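Local structure of alanine racemase, biosynthetic (Pseudomonas aeruginosa PAO1, 6A2F) at residues Gly255-Ala260 with Ala297-Met302; Asp275-Thr280 with Val321-Ala326; Thr285-Leu288 with Arg293-Leu296. The protein belongs to the alanine racemase family of pyridoxal-phosphate enzymes, in which a TIM-barrel domain is joined to a mainly beta C-terminal domain. All coordinates share one frame; numbering follows the deposited sequence.

Interaction 1 of 3, residues Gly255-Ala260 with Ala297-Met302. With DLY (D-lysine), chain D.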
loop_
_atom_site.group_PDB
_atom_site.type_symbol
_atom_site.label_atom_id
_atom_site.label_comp_id
_atom_site.label_asym_id
_atom_site.label_seq_id
_atom_site.Cartn_x
_atom_site.Cartn_y
_atom_site.Cartn_z
ATOM N N GLY A 255 0.978 14.204 16.457
ATOM C CA GLY A 255 0.772 13.630 17.781
ATOM C C GLY A 255 1.878 13.911 18.780
ATOM O O GLY A 255 1.798 13.465 19.925
ATOM N N ALA A 256 2.898 14.655 18.346
ATOM C CA ALA A 256 4.076 14.974 19.162
ATOM C C ALA A 256 4.705 13.717 19.782
ATOM O O ALA A 256 5.146 13.725 20.936
ATOM C CB ALA A 256 3.733 16.014 20.226
ATOM N N THR A 257 4.750 12.652 18.980
ATOM C CA THR A 257 5.179 11.313 19.403
ATOM C C THR A 257 6.652 11.236 19.800
ATOM O O THR A 257 7.027 10.454 20.671
ATOM C CB THR A 257 4.895 10.283 18.288
ATOM O OG1 THR A 257 3.495 10.293 17.982
ATOM C CG2 THR A 257 5.300 8.866 18.712
ATOM N N TRP A 258 7.476 12.052 19.149
ATOM C CA TRP A 258 8.913 12.046 19.365
ATOM C C TRP A 258 9.339 13.362 20.024
ATOM O O TRP A 258 9.110 14.442 19.475
ATOM C CB TRP A 258 9.632 11.829 18.026
ATOM C CG TRP A 258 11.105 11.563 18.138
ATOM C CD1 TRP A 258 11.709 10.344 18.201
ATOM C CD2 TRP A 258 12.157 12.537 18.196
ATOM N NE1 TRP A 258 13.073 10.493 18.298
ATOM C CE2 TRP A 258 13.376 11.828 18.297
ATOM C CE3 TRP A 258 12.189 13.938 18.175
ATOM C CZ2 TRP A 258 14.617 12.472 18.379
ATOM C CZ3 TRP A 258 13.424 14.580 18.257
ATOM C CH2 TRP A 258 14.621 13.844 18.358
ATOM N N ILE A 259 9.940 13.261 21.210
ATOM C CA ILE A 259 10.414 14.432 21.955
ATOM C C ILE A 259 11.937 14.392 22.085
ATOM O O ILE A 259 12.502 13.405 22.558
ATOM C CB ILE A 259 9.748 14.541 23.352
ATOM C CG1 ILE A 259 8.220 14.667 23.217
ATOM C CG2 ILE A 259 10.321 15.718 24.141
ATOM C CD1 ILE A 259 7.433 14.422 24.493
ATOM N N ALA A 260 12.587 15.473 21.658
ATOM C CA ALA A 260 14.045 15.597 21.706
ATOM C C ALA A 260 14.576 15.671 23.135
ATOM O O ALA A 260 14.103 16.472 23.945
ATOM C CB ALA A 260 14.498 16.811 20.906
ATOM N N ALA A 297 12.437 9.254 13.295
ATOM C CA ALA A 297 11.984 10.107 14.385
ATOM C C ALA A 297 10.654 10.754 14.023
ATOM O O ALA A 297 10.577 11.551 13.086
ATOM C CB ALA A 297 13.027 11.168 14.698
ATOM N N GLY A 298 9.608 10.395 14.765
ATOM C CA GLY A 298 8.277 10.960 14.563
ATOM C C GLY A 298 7.407 10.093 13.677
ATOM O O GLY A 298 7.910 9.207 12.988
ATOM N N ARG A 299 6.098 10.347 13.703
ATOM C CA ARG A 299 5.143 9.624 12.864
ATOM C C ARG A 299 5.454 9.827 11.389
ATOM O O ARG A 299 5.747 10.939 10.954
ATOM C CB ARG A 299 3.705 10.091 13.122
ATOM C CG ARG A 299 3.090 9.658 14.445
ATOM C CD ARG A 299 1.570 9.590 14.319
ATOM N NE ARG A 299 0.856 9.622 15.597
ATOM C CZ ARG A 299 0.816 8.615 16.475
ATOM N NH1 ARG A 299 1.477 7.478 16.242
ATOM N NH2 ARG A 299 0.124 8.751 17.604
ATOM N N VAL A 300 5.399 8.738 10.630
ATOM C CA VAL A 300 5.439 8.805 9.178
ATOM C C VAL A 300 4.132 9.449 8.707
ATOM O O VAL A 300 3.048 9.105 9.190
ATOM C CB VAL A 300 5.615 7.394 8.557
ATOM C CG1 VAL A 300 5.627 7.452 7.037
ATOM C CG2 VAL A 300 6.896 6.741 9.064
ATOM N N SER A 301 4.237 10.405 7.792
ATOM C CA SER A 301 3.054 10.998 7.188
ATOM C C SER A 301 2.868 10.490 5.748
ATOM O O SER A 301 3.579 9.577 5.314
ATOM C CB SER A 301 3.116 12.519 7.271
ATOM O OG SER A 301 4.133 13.047 6.449
ATOM N N MET A 302 1.901 11.056 5.028
ATOM C CA MET A 302 1.514 10.548 3.707
ATOM C C MET A 302 2.645 10.593 2.674
ATOM O O MET A 302 2.858 9.630 1.933
ATOM C CB MET A 302 0.284 11.302 3.191
ATOM C CG MET A 302 -0.334 10.746 1.918
ATOM S SD MET A 302 -1.959 11.432 1.540
ATOM C CE MET A 302 -2.940 10.623 2.802
HETATM N N DLY D . 2.564 16.381 6.355
HETATM C CA DLY D . 1.591 15.719 5.430
HETATM C C DLY D . 2.295 15.098 4.247
HETATM O O DLY D . 2.096 15.508 3.105
HETATM C CB DLY D . 0.826 14.648 6.202
HETATM C CG DLY D . -0.633 14.511 5.775
HETATM C CD DLY D . -1.119 13.079 5.957
HETATM C CE DLY D . -1.562 12.799 7.389
HETATM N NZ DLY D . -0.840 11.641 7.872
HETATM O OXT DLY D . 3.088 14.162 4.368
HETATM O O HOH W 1 5.230 12.367 15.739
#

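Interaction 2 of 3, residues Asp275-Thr280 with Val321-Ala326. With ACT (acetate ion), chain E.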
loop_
_atom_site.group_PDB
_atom_site.type_symbol
_atom_site.label_atom_id
_atom_site.label_comp_id
_atom_site.label_asym_id
_atom_site.label_seq_id
_atom_site.Cartn_x
_atom_site.Cartn_y
_atom_site.Cartn_z
ATOM N N ASP A 275 3.431 6.143 -0.457
ATOM C CA ASP A 275 4.410 5.531 -1.350
ATOM C C ASP A 275 4.525 4.028 -1.083
ATOM O O ASP A 275 5.116 3.294 -1.872
ATOM C CB ASP A 275 5.769 6.210 -1.199
ATOM C CG ASP A 275 5.703 7.710 -1.444
ATOM O OD1 ASP A 275 5.286 8.124 -2.555
ATOM O OD2 ASP A 275 6.081 8.476 -0.526
ATOM N N GLY A 276 3.946 3.579 0.027
ATOM C CA GLY A 276 3.996 2.175 0.413
ATOM C C GLY A 276 4.647 1.941 1.765
ATOM O O GLY A 276 4.542 0.845 2.327
ATOM N N TYR A 277 5.321 2.968 2.285
ATOM C CA TYR A 277 5.991 2.868 3.572
ATOM C C TYR A 277 4.967 2.638 4.690
ATOM O O TYR A 277 3.861 3.184 4.638
ATOM C CB TYR A 277 6.836 4.121 3.846
ATOM C CG TYR A 277 8.019 3.836 4.748
ATOM C CD1 TYR A 277 9.232 3.399 4.218
ATOM C CD2 TYR A 277 7.916 3.973 6.131
ATOM C CE1 TYR A 277 10.310 3.115 5.039
ATOM C CE2 TYR A 277 8.988 3.691 6.958
ATOM C CZ TYR A 277 10.183 3.262 6.404
ATOM O OH TYR A 277 11.250 2.980 7.220
ATOM N N PRO A 278 5.312 1.797 5.684
ATOM C CA PRO A 278 4.380 1.591 6.806
ATOM C C PRO A 278 4.166 2.871 7.604
ATOM O O PRO A 278 5.138 3.477 8.060
ATOM C CB PRO A 278 5.089 0.541 7.666
ATOM C CG PRO A 278 5.958 -0.199 6.702
ATOM C CD PRO A 278 6.435 0.840 5.721
ATOM N N ARG A 279 2.909 3.284 7.765
ATOM C CA ARG A 279 2.604 4.509 8.507
ATOM C C ARG A 279 3.045 4.440 9.967
ATOM O O ARG A 279 3.480 5.448 10.534
ATOM C CB ARG A 279 1.117 4.857 8.440
ATOM C CG ARG A 279 0.759 6.040 9.320
ATOM C CD ARG A 279 -0.713 6.406 9.312
ATOM N NE ARG A 279 -0.959 7.394 10.357
ATOM C CZ ARG A 279 -1.274 7.098 11.614
ATOM N NH1 ARG A 279 -1.415 5.835 12.000
ATOM N NH2 ARG A 279 -1.457 8.072 12.491
ATOM N N THR A 280 2.926 3.254 10.563
ATOM C CA THR A 280 3.148 3.075 12.002
ATOM C C THR A 280 4.603 2.742 12.367
ATOM O O THR A 280 4.900 2.435 13.524
ATOM C CB THR A 280 2.195 2.010 12.595
ATOM O OG1 THR A 280 2.313 0.788 11.857
ATOM C CG2 THR A 280 0.749 2.491 12.535
ATOM N N VAL A 321 18.779 8.786 0.431
ATOM C CA VAL A 321 18.272 8.022 1.564
ATOM C C VAL A 321 17.792 6.658 1.079
ATOM O O VAL A 321 16.863 6.578 0.276
ATOM C CB VAL A 321 17.122 8.765 2.290
ATOM C CG1 VAL A 321 16.465 7.873 3.336
ATOM C CG2 VAL A 321 17.629 10.043 2.940
ATOM N N GLU A 322 18.432 5.593 1.557
ATOM C CA GLU A 322 17.974 4.233 1.259
ATOM C C GLU A 322 16.961 3.751 2.302
ATOM O O GLU A 322 17.301 3.575 3.476
ATOM C CB GLU A 322 19.148 3.251 1.146
ATOM C CG GLU A 322 18.721 1.855 0.714
ATOM C CD GLU A 322 19.884 0.923 0.425
ATOM O OE1 GLU A 322 19.843 -0.239 0.886
ATOM O OE2 GLU A 322 20.838 1.341 -0.265
ATOM N N LEU A 323 15.715 3.559 1.868
ATOM C CA LEU A 323 14.675 3.017 2.741
ATOM C C LEU A 323 14.832 1.505 2.840
ATOM O O LEU A 323 14.625 0.923 3.905
ATOM C CB LEU A 323 13.266 3.386 2.250
ATOM C CG LEU A 323 12.703 4.813 2.362
ATOM C CD1 LEU A 323 13.052 5.506 3.674
ATOM C CD2 LEU A 323 13.110 5.673 1.175
ATOM N N TRP A 324 15.170 0.882 1.713
ATOM C CA TRP A 324 15.636 -0.509 1.671
ATOM C C TRP A 324 16.290 -0.833 0.336
ATOM O O TRP A 324 16.045 -0.150 -0.656
ATOM C CB TRP A 324 14.522 -1.514 1.990
ATOM C CG TRP A 324 13.301 -1.471 1.103
ATOM C CD1 TRP A 324 13.187 -1.947 -0.178
ATOM C CD2 TRP A 324 12.010 -0.965 1.458
ATOM N NE1 TRP A 324 11.907 -1.750 -0.645
ATOM C CE2 TRP A 324 11.165 -1.150 0.338
ATOM C CE3 TRP A 324 11.487 -0.368 2.614
ATOM C CZ2 TRP A 324 9.822 -0.758 0.339
ATOM C CZ3 TRP A 324 10.146 0.027 2.613
ATOM C CH2 TRP A 324 9.331 -0.174 1.481
ATOM N N GLY A 325 17.129 -1.868 0.327
ATOM C CA GLY A 325 17.842 -2.296 -0.878
ATOM C C GLY A 325 19.039 -3.185 -0.583
ATOM O O GLY A 325 18.964 -4.091 0.255
ATOM N N ALA A 326 20.145 -2.921 -1.278
ATOM C CA ALA A 326 21.372 -3.702 -1.115
ATOM C C ALA A 326 22.140 -3.333 0.162
ATOM O O ALA A 326 22.908 -4.144 0.681
ATOM C CB ALA A 326 22.262 -3.564 -2.341
HETATM C C ACT E . -1.517 11.227 11.444
HETATM O O ACT E . -1.504 10.955 10.220
HETATM O OXT ACT E . -0.834 10.578 12.264
HETATM C CH3 ACT E . -2.367 12.357 11.955
HETATM O O HOH W 2 13.708 2.575 6.270
#

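Interaction 3 of 3, residues Thr285-Leu288 with Arg293-Leu296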
loop_
_atom_site.group_PDB
_atom_site.type_symbol
_atom_site.label_atom_id
_atom_site.label_comp_id
_atom_site.label_asym_id
_atom_site.label_seq_id
_atom_site.Cartn_x
_atom_site.Cartn_y
_atom_site.Cartn_z
ATOM N N THR A 285 13.264 2.540 13.720
ATOM C CA THR A 285 13.232 1.881 12.416
ATOM C C THR A 285 14.445 2.370 11.618
ATOM O O THR A 285 14.661 3.578 11.496
ATOM C CB THR A 285 11.922 2.180 11.661
ATOM O OG1 THR A 285 10.814 1.689 12.418
ATOM C CG2 THR A 285 11.915 1.521 10.295
ATOM N N PRO A 286 15.255 1.432 11.100
ATOM C CA PRO A 286 16.513 1.800 10.452
ATOM C C PRO A 286 16.343 2.443 9.076
ATOM O O PRO A 286 15.378 2.148 8.348
ATOM C CB PRO A 286 17.240 0.459 10.321
ATOM C CG PRO A 286 16.146 -0.549 10.243
ATOM C CD PRO A 286 15.073 -0.031 11.160
ATOM N N VAL A 287 17.287 3.321 8.743
ATOM C CA VAL A 287 17.368 3.943 7.428
ATOM C C VAL A 287 18.841 4.231 7.093
ATOM O O VAL A 287 19.686 4.290 7.994
ATOM C CB VAL A 287 16.499 5.222 7.364
ATOM C CG1 VAL A 287 17.309 6.468 7.703
ATOM C CG2 VAL A 287 15.847 5.356 6.000
ATOM N N LEU A 288 19.152 4.384 5.810
ATOM C CA LEU A 288 20.492 4.809 5.404
ATOM C C LEU A 288 20.489 6.237 4.864
ATOM O O LEU A 288 19.687 6.579 3.997
ATOM C CB LEU A 288 21.099 3.858 4.367
ATOM C CG LEU A 288 21.411 2.403 4.729
ATOM C CD1 LEU A 288 22.327 1.799 3.674
ATOM C CD2 LEU A 288 22.043 2.267 6.110
ATOM N N ARG A 293 24.057 4.391 8.571
ATOM C CA ARG A 293 22.908 3.955 9.361
ATOM C C ARG A 293 22.362 5.062 10.270
ATOM O O ARG A 293 23.125 5.768 10.937
ATOM C CB ARG A 293 23.277 2.709 10.170
ATOM C CG ARG A 293 22.095 1.871 10.623
ATOM C CD ARG A 293 22.557 0.536 11.194
ATOM N NE ARG A 293 22.505 -0.554 10.217
ATOM C CZ ARG A 293 21.453 -1.354 10.032
ATOM N NH1 ARG A 293 21.507 -2.322 9.127
ATOM N NH2 ARG A 293 20.347 -1.190 10.748
ATOM N N ALA A 294 21.039 5.211 10.265
ATOM C CA ALA A 294 20.330 6.188 11.095
ATOM C C ALA A 294 18.909 5.690 11.358
ATOM O O ALA A 294 18.464 4.725 10.733
ATOM C CB ALA A 294 20.306 7.552 10.422
ATOM N N ILE A 295 18.197 6.345 12.273
ATOM C CA ILE A 295 16.871 5.877 12.689
ATOM C C ILE A 295 15.756 6.914 12.517
ATOM O O ILE A 295 16.012 8.117 12.465
ATOM C CB ILE A 295 16.885 5.320 14.137
ATOM C CG1 ILE A 295 17.371 6.385 15.135
ATOM C CG2 ILE A 295 17.717 4.038 14.203
ATOM C CD1 ILE A 295 17.321 5.955 16.589
ATOM N N LEU A 296 14.522 6.427 12.421
ATOM C CA LEU A 296 13.349 7.282 12.246
ATOM C C LEU A 296 13.018 8.074 13.501
ATOM O O LEU A 296 13.273 7.623 14.621
ATOM C CB LEU A 296 12.120 6.458 11.842
ATOM C CG LEU A 296 12.005 5.777 10.477
ATOM C CD1 LEU A 296 10.546 5.449 10.201
ATOM C CD2 LEU A 296 12.557 6.629 9.350
#

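Interaction 1 of 3, residues Gly255-Ala260 with Ala297-Met302
W258 swings CG opposite its own backbone N (chi1 -170°) and turns the indole across its CB (chi2 93°), laying a ring face against A297. The contact belongs to the C-terminal domain of the alanine racemase fold and joins the short strand 258-259 to the loop after strand 292-296. It is a CH-pi contact: CB of A297 lies 3.6 Å from the centroid of the W258 five-membered ring, nearly straight above it, and a methyl is small enough for the backbone to come this close. The same side chains of W258 and A297 also meet I266 of strand 264-269. Next door, N of G298 lies 3.6 Å from CB of W258; at the backbone angles of G298 any side chain would press on the preceding carbonyl O, so a residue without one suits the place.

T257 and R299 meet by packing. Their side chains lie roughly perpendicular, and OG1 of T257 sits over the centre of the R299 guanidinium, 3.5 Å from CZ. The oxygen is above the plane rather than in line with an N-H, and no hydrogen bond results; OG1 has a weak one to the Y254 carbonyl. Water 1 ties the backbones together, accepting from N of R299 at 3.0 Å and from N of T257 at 3.3 Å.

Further along, the loop enters the D-lysine pocket. S301 OG is also hydrogen-bonded with NH2 of R130 of the second subunit; M304 O is a further partner, competing for the single hydroxyl proton that OG donates to OXT of the D-lysine across 2.6 Å.

Interaction 2 of 3, residues Asp275-Thr280 with Val321-Ala326
Y277 reaches from its loop to L323 and W324, its ring carried there because CG stands roughly opposite the backbone N (chi1 -152°). From CB the ring runs outward with CD1 nearest the indole, 3.8 Å from CZ3 of W324; the tyrosine and the tryptophan come from opposite directions and meet at these rims. One atom further, CE1 meets the isobutyl branch of L323, 3.9 Å from its CD1. Over one ring face lies the following residue, P278, whose CD is 3.4 Å above the plane. At the tip, OH donates to water 2 at 2.7 Å, in the plane of the ring, and the water in turn donates a hydrogen bond to O of L323 at 3.0 Å. A tyrosine suits this place: its carbon rim packs in a buried apolar setting while its hydroxyl is joined through one water to the carbonyl of L323, at the corner where the chain turns.

Beyond, R279 extends to an acetate ion, probably from the crystallisation liquor, donating from NH2 to OXT at 2.6 Å, while its NH1 bonds T339 of the second subunit. W324 packs on strand 234-246 and helix 341-346, which P278 also touches, and L323 touches A238 of strand 234-246 and V287 of strand 286-289.

Interaction 3 of 3, residues Thr285-Leu288 with Arg293-Leu296
T285 to L288 and R293 to L296 run antiparallel as the two arms of a beta hairpin, strongly twisted, with 131° between the strand directions. V287 and A294 form the hydrogen-bonded pair: N of V287 donates to O of A294 at 2.7 Å, and N of A294 returns a bond to O of V287 at 2.8 Å. At the open end of the hairpin N of L296 donates to O of T285 at 3.0 Å. These carbonyls also draw weak CA-H contacts, from R293 to V287 O and from I295 to T285 O.

P286 faces I295 in a non-hydrogen-bonded pair, where the opposite strand asks no N-H of it, so an imino acid fits. Its CB lies 3.5 Å from NH2 of R293, whose chain bends at chi3 (-97°), which places NH2 beside the proline in an oblique approach; the charge is paired with E332 of helix 330-336. On the same face L288 lays CD2 against CA of R293, 3.8 Å away. V287 and A294 share the other face, with CG1 of the valine 4.2 Å from the alanine CB. There V287 packs on V307 and V321 of the flanking strands, where a branched apolar residue is apt.

The side chains of T285 and L296 run alongside one another, with CB of T285 3.8 Å from CG of L296. OG1 of T285 bonds to O of P282, while its CB and CG2 pack on the leucine.

Three main-chain bonds tie the arms, and the charge of R293 is paired with E332, so the side-chain contacts across the hairpin are mainly packing, consistent with a hairpin held chiefly by its main chain.

Following the chain, 255-260 comes first, then 275-280, then 285-288. Interaction 3 closes first, when 293-296 folds back as the second arm of a tight hairpin. The chain runs straight on into 297-302, which closes interaction 1, and 321-326 closes interaction 2 last. Interactions 1 and 2 therefore cross, while interaction 3 is nested inside both loops. They also touch in space: V300 of interaction 1 packs on R279 of interaction 2, and strands 320-322 and 286-289 are neighbours in one sheet, where N of E322 probably bonds to O of L288. Together they tie that sheet to loops that reach the second subunit.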